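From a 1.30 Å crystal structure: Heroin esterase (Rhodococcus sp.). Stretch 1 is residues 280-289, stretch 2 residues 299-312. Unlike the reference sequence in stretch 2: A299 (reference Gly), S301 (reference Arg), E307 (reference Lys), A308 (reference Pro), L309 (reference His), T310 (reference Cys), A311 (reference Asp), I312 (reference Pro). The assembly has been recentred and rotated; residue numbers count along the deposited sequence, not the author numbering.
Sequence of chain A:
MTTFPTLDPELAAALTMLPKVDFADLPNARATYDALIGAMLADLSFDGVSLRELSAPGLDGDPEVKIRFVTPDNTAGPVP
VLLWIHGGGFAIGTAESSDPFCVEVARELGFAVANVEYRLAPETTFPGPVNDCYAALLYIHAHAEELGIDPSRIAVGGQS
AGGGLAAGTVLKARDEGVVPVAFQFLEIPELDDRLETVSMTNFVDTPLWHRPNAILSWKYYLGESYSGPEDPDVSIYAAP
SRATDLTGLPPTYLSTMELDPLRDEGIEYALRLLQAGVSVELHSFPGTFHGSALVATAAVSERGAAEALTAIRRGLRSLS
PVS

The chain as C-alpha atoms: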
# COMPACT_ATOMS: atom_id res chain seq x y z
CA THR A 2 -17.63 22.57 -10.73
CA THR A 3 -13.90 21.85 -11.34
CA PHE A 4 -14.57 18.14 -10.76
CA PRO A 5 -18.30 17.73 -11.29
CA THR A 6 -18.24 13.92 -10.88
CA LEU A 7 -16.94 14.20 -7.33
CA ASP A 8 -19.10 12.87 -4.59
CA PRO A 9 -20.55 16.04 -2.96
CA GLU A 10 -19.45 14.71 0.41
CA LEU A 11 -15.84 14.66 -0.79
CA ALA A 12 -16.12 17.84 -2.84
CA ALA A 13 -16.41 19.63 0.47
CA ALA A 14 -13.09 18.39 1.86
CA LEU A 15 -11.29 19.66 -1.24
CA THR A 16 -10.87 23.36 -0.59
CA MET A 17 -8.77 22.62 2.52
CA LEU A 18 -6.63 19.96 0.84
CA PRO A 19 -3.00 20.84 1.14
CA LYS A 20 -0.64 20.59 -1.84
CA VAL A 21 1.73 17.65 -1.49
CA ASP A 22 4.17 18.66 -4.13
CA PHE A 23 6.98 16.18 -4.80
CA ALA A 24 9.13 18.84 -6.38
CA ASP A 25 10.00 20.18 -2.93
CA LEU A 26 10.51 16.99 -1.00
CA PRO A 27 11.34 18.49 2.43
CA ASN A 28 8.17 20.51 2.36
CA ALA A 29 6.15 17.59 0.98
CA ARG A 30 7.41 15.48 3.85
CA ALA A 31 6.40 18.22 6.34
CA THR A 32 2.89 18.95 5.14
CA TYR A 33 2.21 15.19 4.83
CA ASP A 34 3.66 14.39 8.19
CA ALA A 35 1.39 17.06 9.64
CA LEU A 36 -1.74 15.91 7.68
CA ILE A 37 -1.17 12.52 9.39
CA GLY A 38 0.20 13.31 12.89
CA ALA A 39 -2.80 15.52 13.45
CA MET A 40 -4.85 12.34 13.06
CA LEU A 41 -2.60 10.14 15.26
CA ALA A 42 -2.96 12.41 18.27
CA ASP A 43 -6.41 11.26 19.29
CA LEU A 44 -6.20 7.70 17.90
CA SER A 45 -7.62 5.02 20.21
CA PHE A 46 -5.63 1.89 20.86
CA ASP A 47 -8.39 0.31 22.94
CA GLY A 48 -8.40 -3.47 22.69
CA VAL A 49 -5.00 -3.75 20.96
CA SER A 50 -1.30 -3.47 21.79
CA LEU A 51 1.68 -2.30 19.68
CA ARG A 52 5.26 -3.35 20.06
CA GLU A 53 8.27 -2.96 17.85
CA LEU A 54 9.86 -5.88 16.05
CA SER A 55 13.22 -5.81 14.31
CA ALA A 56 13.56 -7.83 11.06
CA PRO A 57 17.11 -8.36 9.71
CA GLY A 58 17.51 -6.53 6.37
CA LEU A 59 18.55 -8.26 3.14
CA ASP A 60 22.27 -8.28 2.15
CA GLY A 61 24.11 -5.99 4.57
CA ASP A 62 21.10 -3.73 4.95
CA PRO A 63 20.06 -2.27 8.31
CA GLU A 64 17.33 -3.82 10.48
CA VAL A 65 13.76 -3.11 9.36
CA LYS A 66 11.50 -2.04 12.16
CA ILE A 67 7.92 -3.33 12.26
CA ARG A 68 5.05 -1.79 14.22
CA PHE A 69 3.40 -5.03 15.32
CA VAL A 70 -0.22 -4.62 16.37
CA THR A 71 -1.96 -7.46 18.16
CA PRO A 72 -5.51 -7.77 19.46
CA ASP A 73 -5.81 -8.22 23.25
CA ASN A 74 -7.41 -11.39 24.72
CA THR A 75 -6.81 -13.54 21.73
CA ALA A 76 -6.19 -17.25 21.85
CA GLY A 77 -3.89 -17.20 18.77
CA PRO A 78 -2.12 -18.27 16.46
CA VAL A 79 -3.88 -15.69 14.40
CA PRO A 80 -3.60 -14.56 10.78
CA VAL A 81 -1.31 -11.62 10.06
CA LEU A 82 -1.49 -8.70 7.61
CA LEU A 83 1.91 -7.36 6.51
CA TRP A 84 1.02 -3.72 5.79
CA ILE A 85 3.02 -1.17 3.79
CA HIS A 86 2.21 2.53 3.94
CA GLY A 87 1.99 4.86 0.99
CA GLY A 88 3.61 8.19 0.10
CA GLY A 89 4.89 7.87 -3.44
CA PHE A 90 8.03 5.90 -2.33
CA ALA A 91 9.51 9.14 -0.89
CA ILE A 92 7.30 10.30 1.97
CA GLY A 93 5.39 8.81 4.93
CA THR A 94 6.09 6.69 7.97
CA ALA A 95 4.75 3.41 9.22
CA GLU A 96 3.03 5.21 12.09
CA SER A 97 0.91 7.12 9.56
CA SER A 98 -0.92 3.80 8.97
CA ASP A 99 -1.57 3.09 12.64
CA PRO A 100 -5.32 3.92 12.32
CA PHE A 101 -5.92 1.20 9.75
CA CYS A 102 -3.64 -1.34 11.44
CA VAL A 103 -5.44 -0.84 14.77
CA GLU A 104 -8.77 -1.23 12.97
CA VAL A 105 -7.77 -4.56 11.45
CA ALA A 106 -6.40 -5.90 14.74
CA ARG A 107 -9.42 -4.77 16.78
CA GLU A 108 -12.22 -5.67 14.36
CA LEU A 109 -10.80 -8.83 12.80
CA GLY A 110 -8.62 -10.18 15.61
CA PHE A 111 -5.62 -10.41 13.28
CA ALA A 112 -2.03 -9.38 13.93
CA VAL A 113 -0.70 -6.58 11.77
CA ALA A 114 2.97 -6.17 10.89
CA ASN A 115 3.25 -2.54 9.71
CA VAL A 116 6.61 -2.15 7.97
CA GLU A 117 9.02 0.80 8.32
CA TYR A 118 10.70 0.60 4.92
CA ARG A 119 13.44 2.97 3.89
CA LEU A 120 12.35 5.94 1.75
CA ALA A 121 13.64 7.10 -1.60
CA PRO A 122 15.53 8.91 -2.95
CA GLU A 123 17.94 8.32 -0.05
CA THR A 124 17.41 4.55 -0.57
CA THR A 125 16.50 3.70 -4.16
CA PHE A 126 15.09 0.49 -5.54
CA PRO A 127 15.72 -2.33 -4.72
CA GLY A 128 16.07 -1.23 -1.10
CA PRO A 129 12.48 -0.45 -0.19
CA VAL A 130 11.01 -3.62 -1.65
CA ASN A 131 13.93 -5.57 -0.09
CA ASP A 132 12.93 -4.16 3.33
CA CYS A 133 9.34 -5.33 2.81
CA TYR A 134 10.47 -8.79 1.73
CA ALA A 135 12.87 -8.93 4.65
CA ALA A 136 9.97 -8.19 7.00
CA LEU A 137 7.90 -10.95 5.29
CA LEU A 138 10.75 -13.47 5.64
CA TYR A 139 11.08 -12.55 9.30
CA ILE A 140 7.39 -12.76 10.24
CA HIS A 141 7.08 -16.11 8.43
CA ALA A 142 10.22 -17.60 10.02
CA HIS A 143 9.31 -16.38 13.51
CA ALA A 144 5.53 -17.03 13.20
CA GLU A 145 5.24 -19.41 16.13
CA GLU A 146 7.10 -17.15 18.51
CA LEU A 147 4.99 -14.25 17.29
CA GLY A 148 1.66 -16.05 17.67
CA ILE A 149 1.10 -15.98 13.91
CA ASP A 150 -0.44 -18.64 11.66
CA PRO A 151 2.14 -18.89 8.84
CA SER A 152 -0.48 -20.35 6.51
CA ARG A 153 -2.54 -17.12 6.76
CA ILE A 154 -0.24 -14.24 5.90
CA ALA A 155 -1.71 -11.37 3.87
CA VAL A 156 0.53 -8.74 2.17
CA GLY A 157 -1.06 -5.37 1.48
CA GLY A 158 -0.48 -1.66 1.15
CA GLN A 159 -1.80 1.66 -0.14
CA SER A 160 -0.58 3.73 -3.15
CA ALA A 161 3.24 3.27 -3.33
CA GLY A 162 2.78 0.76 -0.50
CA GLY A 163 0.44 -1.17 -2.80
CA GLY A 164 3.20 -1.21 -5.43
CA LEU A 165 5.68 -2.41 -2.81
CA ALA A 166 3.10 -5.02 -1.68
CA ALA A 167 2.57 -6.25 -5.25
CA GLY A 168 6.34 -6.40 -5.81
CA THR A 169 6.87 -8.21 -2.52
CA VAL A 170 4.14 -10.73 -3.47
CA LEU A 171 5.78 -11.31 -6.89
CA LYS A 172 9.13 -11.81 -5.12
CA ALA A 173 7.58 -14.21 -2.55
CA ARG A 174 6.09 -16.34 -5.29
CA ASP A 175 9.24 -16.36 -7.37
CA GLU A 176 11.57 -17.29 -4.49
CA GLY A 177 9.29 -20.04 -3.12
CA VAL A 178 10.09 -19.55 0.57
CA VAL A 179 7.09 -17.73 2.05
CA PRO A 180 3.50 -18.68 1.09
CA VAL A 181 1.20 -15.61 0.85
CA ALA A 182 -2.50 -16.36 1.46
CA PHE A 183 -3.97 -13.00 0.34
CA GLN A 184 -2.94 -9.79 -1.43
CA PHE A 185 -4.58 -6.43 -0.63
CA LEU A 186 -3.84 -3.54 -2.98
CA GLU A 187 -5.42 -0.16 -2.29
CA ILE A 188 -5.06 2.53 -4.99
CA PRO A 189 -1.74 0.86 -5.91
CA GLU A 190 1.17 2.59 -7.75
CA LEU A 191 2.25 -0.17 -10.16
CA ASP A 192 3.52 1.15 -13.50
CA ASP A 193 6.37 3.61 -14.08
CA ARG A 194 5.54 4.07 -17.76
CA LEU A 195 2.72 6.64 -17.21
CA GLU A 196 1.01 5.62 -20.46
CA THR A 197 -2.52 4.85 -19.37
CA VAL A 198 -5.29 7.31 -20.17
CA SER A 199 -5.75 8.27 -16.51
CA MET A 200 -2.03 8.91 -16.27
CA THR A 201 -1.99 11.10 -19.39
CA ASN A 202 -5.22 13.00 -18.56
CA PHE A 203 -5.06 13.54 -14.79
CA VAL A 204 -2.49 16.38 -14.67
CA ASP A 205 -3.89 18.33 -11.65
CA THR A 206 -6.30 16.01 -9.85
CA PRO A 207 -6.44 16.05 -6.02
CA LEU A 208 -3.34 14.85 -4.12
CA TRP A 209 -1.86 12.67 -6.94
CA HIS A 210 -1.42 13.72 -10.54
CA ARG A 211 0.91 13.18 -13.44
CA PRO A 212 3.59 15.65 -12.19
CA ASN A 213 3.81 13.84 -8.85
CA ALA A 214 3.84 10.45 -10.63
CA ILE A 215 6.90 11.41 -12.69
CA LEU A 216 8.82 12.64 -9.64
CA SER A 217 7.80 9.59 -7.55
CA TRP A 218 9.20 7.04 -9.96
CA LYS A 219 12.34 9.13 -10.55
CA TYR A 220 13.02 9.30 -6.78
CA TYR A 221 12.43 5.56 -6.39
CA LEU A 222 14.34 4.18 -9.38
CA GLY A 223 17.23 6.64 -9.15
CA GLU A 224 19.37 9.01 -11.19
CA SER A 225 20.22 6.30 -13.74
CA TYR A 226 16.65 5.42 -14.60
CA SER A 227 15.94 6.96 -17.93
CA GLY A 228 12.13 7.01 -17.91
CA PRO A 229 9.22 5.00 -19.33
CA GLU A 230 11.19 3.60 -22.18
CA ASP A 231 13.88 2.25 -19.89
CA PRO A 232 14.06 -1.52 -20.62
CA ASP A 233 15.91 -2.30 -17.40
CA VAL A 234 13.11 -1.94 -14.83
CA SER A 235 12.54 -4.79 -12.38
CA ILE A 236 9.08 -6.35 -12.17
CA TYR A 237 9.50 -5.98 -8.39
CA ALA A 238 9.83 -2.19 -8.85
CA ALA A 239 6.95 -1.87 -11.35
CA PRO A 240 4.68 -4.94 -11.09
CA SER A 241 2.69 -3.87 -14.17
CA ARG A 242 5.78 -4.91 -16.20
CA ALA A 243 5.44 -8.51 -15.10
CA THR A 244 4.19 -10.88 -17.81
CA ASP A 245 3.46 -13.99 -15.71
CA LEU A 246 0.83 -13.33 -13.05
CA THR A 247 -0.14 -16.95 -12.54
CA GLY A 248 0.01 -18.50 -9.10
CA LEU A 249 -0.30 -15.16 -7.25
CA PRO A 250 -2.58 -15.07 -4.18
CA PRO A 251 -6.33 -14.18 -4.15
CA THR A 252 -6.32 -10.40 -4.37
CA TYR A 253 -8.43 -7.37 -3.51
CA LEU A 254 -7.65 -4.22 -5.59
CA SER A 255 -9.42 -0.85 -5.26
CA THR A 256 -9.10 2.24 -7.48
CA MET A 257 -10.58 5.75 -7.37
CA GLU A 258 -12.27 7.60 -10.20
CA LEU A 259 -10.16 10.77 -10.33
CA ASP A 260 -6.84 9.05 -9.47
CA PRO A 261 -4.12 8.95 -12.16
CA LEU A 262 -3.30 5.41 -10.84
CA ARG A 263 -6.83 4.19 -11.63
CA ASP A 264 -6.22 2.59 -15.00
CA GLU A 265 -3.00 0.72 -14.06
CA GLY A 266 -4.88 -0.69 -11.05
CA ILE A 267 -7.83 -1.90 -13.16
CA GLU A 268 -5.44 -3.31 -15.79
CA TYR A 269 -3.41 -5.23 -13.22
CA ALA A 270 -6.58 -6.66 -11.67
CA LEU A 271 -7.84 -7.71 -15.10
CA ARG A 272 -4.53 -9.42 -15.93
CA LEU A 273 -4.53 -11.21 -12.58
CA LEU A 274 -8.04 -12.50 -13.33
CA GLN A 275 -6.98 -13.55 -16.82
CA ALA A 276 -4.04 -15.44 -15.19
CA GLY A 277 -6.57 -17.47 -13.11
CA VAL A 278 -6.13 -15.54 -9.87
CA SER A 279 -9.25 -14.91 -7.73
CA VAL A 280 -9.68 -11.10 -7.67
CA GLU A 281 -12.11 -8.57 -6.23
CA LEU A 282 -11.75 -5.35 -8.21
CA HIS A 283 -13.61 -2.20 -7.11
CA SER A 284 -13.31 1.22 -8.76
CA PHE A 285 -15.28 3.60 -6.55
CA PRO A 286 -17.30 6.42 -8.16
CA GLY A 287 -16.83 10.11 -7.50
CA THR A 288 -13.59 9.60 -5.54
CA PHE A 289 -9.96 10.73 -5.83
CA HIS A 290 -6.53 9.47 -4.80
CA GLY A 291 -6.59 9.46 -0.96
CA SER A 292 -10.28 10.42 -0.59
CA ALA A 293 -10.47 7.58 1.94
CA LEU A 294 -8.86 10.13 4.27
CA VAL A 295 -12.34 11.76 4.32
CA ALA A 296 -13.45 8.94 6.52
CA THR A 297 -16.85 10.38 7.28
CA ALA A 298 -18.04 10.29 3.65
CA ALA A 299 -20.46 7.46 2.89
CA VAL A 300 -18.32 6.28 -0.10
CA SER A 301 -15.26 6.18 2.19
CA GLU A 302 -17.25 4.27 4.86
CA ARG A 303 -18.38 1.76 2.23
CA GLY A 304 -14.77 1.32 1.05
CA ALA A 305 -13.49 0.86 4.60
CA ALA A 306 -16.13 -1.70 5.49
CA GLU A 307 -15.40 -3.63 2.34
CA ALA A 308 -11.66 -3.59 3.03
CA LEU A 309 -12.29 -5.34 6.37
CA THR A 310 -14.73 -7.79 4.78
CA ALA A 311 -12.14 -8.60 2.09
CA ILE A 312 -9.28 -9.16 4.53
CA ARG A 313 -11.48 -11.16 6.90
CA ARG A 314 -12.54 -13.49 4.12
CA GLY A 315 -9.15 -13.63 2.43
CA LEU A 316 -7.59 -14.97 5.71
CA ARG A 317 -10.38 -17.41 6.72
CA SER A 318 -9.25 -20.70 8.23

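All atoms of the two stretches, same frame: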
# COMPACT_ATOMS: atom_id res chain seq x y z
N VAL A 280 -9.85 -12.54 -7.95
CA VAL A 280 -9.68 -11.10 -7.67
C VAL A 280 -11.03 -10.45 -7.38
O VAL A 280 -12.02 -10.74 -8.05
CB VAL A 280 -9.02 -10.38 -8.84
CG1 VAL A 280 -8.75 -8.90 -8.53
CG2 VAL A 280 -7.71 -11.05 -9.24
N GLU A 281 -11.05 -9.55 -6.41
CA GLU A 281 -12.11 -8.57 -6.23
C GLU A 281 -11.52 -7.24 -6.68
O GLU A 281 -10.49 -6.81 -6.14
CB GLU A 281 -12.55 -8.45 -4.77
CG GLU A 281 -13.67 -7.43 -4.60
CD GLU A 281 -14.43 -7.54 -3.30
OE1 GLU A 281 -14.03 -8.33 -2.39
OE2 GLU A 281 -15.42 -6.84 -3.16
N LEU A 282 -12.16 -6.65 -7.67
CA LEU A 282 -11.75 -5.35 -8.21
C LEU A 282 -12.86 -4.34 -7.94
O LEU A 282 -14.03 -4.65 -8.23
CB LEU A 282 -11.49 -5.42 -9.73
CG LEU A 282 -11.35 -4.05 -10.43
CD1 LEU A 282 -10.15 -3.25 -9.91
CD2 LEU A 282 -11.23 -4.31 -11.93
N HIS A 283 -12.58 -3.20 -7.33
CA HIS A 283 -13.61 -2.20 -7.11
C HIS A 283 -13.07 -0.81 -7.41
O HIS A 283 -12.16 -0.35 -6.70
CB HIS A 283 -14.09 -2.31 -5.67
CG HIS A 283 -15.44 -1.70 -5.46
ND1 HIS A 283 -16.15 -1.92 -4.30
CD2 HIS A 283 -16.20 -0.90 -6.24
CE1 HIS A 283 -17.30 -1.27 -4.38
NE2 HIS A 283 -17.37 -0.63 -5.55
N SER A 284 -13.59 -0.21 -8.48
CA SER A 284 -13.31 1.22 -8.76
C SER A 284 -14.48 2.01 -8.23
O SER A 284 -15.64 1.83 -8.64
CB SER A 284 -13.11 1.43 -10.24
OG SER A 284 -12.42 2.65 -10.57
N PHE A 285 -14.21 2.90 -7.28
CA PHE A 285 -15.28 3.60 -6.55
C PHE A 285 -15.62 4.88 -7.30
O PHE A 285 -14.71 5.53 -7.87
CB PHE A 285 -14.79 3.94 -5.13
CG PHE A 285 -14.81 2.75 -4.19
CD1 PHE A 285 -13.71 1.90 -4.15
CD2 PHE A 285 -15.92 2.47 -3.39
CE1 PHE A 285 -13.70 0.77 -3.34
CE2 PHE A 285 -15.93 1.33 -2.57
CZ PHE A 285 -14.82 0.50 -2.56
N PRO A 286 -16.90 5.25 -7.38
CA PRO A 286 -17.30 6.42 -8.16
C PRO A 286 -17.12 7.72 -7.37
O PRO A 286 -17.31 7.76 -6.15
CB PRO A 286 -18.80 6.12 -8.37
CG PRO A 286 -19.22 5.46 -7.09
CD PRO A 286 -18.04 4.56 -6.73
N GLY A 287 -16.76 8.76 -8.11
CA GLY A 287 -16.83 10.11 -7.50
C GLY A 287 -15.72 10.38 -6.51
O GLY A 287 -15.75 11.31 -5.70
N THR A 288 -14.68 9.58 -6.51
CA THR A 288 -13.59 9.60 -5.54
C THR A 288 -12.29 10.11 -6.15
O THR A 288 -12.21 10.32 -7.37
CB THR A 288 -13.35 8.18 -5.01
OG1 THR A 288 -13.20 7.33 -6.15
CG2 THR A 288 -14.54 7.71 -4.20
N PHE A 289 -11.27 10.30 -5.30
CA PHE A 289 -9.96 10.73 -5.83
C PHE A 289 -8.88 9.95 -5.06
O PHE A 289 -9.17 9.28 -4.07
CB PHE A 289 -9.79 12.25 -5.77
CG PHE A 289 -9.93 12.88 -4.40
CD1 PHE A 289 -8.85 12.90 -3.53
CD2 PHE A 289 -11.12 13.46 -3.99
CE1 PHE A 289 -8.98 13.47 -2.28
CE2 PHE A 289 -11.28 14.05 -2.74
CZ PHE A 289 -10.20 14.03 -1.88
N ALA A 299 -19.89 8.82 3.00
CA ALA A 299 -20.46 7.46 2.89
C ALA A 299 -19.63 6.57 1.95
O ALA A 299 -19.52 5.39 2.27
CB ALA A 299 -21.91 7.53 2.45
N VAL A 300 -19.08 7.11 0.86
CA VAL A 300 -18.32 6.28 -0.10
C VAL A 300 -17.03 5.78 0.55
O VAL A 300 -16.61 4.64 0.25
CB VAL A 300 -18.02 7.01 -1.42
CG1 VAL A 300 -17.06 8.20 -1.23
CG2 VAL A 300 -17.47 6.04 -2.46
N SER A 301 -16.42 6.60 1.40
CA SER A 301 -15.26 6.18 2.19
C SER A 301 -15.66 5.10 3.20
O SER A 301 -14.97 4.07 3.33
CB SER A 301 -14.63 7.39 2.90
OG SER A 301 -14.19 8.34 1.94
N GLU A 302 -16.78 5.29 3.89
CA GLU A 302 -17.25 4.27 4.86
C GLU A 302 -17.51 2.95 4.16
O GLU A 302 -17.10 1.91 4.69
CB GLU A 302 -18.50 4.77 5.64
CG GLU A 302 -18.10 5.99 6.51
CD GLU A 302 -19.32 6.57 7.21
OE1 GLU A 302 -20.46 6.15 6.90
OE2 GLU A 302 -19.10 7.43 8.08
N ARG A 303 -18.17 2.98 3.00
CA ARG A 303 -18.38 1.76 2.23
C ARG A 303 -17.05 1.09 1.87
O ARG A 303 -16.91 -0.15 1.95
CB ARG A 303 -19.04 2.04 0.89
CG ARG A 303 -20.52 2.33 0.88
CD ARG A 303 -21.07 2.13 -0.50
NE ARG A 303 -20.78 3.07 -1.58
CZ ARG A 303 -20.39 2.61 -2.79
NH1 ARG A 303 -20.21 1.32 -3.07
NH2 ARG A 303 -20.14 3.43 -3.82
N GLY A 304 -16.08 1.89 1.42
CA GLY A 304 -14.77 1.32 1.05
C GLY A 304 -14.06 0.68 2.24
O GLY A 304 -13.49 -0.40 2.17
N ALA A 305 -14.11 1.39 3.37
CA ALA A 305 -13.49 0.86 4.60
C ALA A 305 -14.11 -0.42 5.11
O ALA A 305 -13.43 -1.37 5.53
CB ALA A 305 -13.52 1.95 5.70
N ALA A 306 -15.44 -0.46 5.07
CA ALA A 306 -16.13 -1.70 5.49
C ALA A 306 -15.77 -2.85 4.59
O ALA A 306 -15.55 -3.99 5.02
CB ALA A 306 -17.63 -1.45 5.52
N GLU A 307 -15.72 -2.55 3.27
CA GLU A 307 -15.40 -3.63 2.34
C GLU A 307 -13.98 -4.09 2.49
O GLU A 307 -13.67 -5.27 2.33
CB GLU A 307 -15.61 -3.12 0.92
CG GLU A 307 -15.31 -4.12 -0.19
CD GLU A 307 -15.80 -3.56 -1.52
OE1 GLU A 307 -17.04 -3.49 -1.75
OE2 GLU A 307 -14.96 -3.16 -2.34
N ALA A 308 -13.06 -3.20 2.83
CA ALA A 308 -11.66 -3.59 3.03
C ALA A 308 -11.59 -4.62 4.16
O ALA A 308 -10.92 -5.63 4.06
CB ALA A 308 -10.78 -2.40 3.32
N LEU A 309 -12.31 -4.37 5.26
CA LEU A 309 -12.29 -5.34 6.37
C LEU A 309 -12.94 -6.67 5.98
O LEU A 309 -12.41 -7.72 6.32
CB LEU A 309 -13.01 -4.72 7.57
CG LEU A 309 -12.31 -3.58 8.29
CD1 LEU A 309 -13.19 -3.16 9.48
CD2 LEU A 309 -10.91 -3.93 8.79
N THR A 310 -14.07 -6.58 5.28
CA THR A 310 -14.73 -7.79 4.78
C THR A 310 -13.77 -8.60 3.90
O THR A 310 -13.61 -9.82 4.00
CB THR A 310 -16.01 -7.45 4.01
OG1 THR A 310 -16.96 -6.97 4.98
CG2 THR A 310 -16.63 -8.69 3.41
N ALA A 311 -13.04 -7.91 3.02
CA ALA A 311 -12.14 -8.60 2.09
C ALA A 311 -11.00 -9.31 2.82
O ALA A 311 -10.65 -10.47 2.53
CB ALA A 311 -11.55 -7.57 1.10
N ILE A 312 -10.40 -8.58 3.79
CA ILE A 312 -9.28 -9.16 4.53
C ILE A 312 -9.78 -10.30 5.42
O ILE A 312 -9.11 -11.36 5.47
CB ILE A 312 -8.53 -8.07 5.31
CG1 ILE A 312 -7.85 -7.09 4.34
CG2 ILE A 312 -7.51 -8.64 6.28
CD1 ILE A 312 -7.39 -5.80 5.00

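Stretch 2 is helical throughout, from A299 to I312, and lies against the strand formed by 280-285. The two axes approach to 10.7 Å with 167° between their N-to-C directions, so the elements run nearly antiparallel: F285 sits nearest V300 (CA to CA, 7.6 Å), and E281, earlier in the strand, nearest A311 further along the helix (CA to CA, 8.3 Å). The strand alternates accordingly. E281, H283 and F285 direct their CA-to-CB bonds toward the helix, whereas that of L282 points away. Together the two stretches bury 413 Å², a modest contact made by a few residues.

A299 begins the helix without touching stretch 1, but its carbonyl accepts the first i-to-i+4 backbone bond within the stretch, R303 N to A299 O at 2.9 Å. V300 makes the apolar end of the interface. Its CB points toward stretch 1, and with chi1 at 66° (p) its CG2 lies 4.0 Å from F285 CD2 and 3.8 Å from T288 CG2. V300 CG2 is also 4.1 Å from P286 O, and V300 CG1 comes within 3.9 Å of T288 CG2. Within stretch 1, T288 OG1 donates a hydrogen bond to F285 O at 2.9 Å, while T288 CG2 faces the valine.

S301 points away and E302 is out of reach, as expected when one side of a helix faces its partner. A turn beyond A299, R303 comes back toward the strand. Its guanidinium lies with one face over F285 CD2, while P286 CD sits at its edge, 3.8 Å from R303 NH2. R303 NH1 is also 4.1 Å from H283 CE1. The guanidinium thus lays one face against the F285 ring and meets the proline with its edge, in van der Waals contact.

At G304 the backbone itself makes the contact, with G304 CA 3.7 Å from F285 CZ; there would be room for a CB. A305 points away, and A306 is out of reach.

E307 forms the polar centre and has the largest covered area of any residue here, 74 Å². Its extended chi1 and chi2, both t, carry the carboxylate to the edge of the H283 ring, where H283 ND1 donates a hydrogen bond to E307 OE2 at 2.6 Å. The N-H...O angle of 163° and the acceptor's position near the ring plane both suit the in-plane nitrogen proton. E307 OE2 also comes within 3.7 Å of F285 CZ, and it is hydrogen-bonded elsewhere in the structure. Less favourably, E281 OE2 lies 3.8 Å from E307 OE2, placing two like charges close together.

A308 and L309 do not reach the strand. T310 points toward it but makes no contact. A311 closes the interface: its CB, directed toward stretch 1, is 4.3 Å from E281 OE1, a peripheral approach. I312 is out of reach, and the helix continues beyond it.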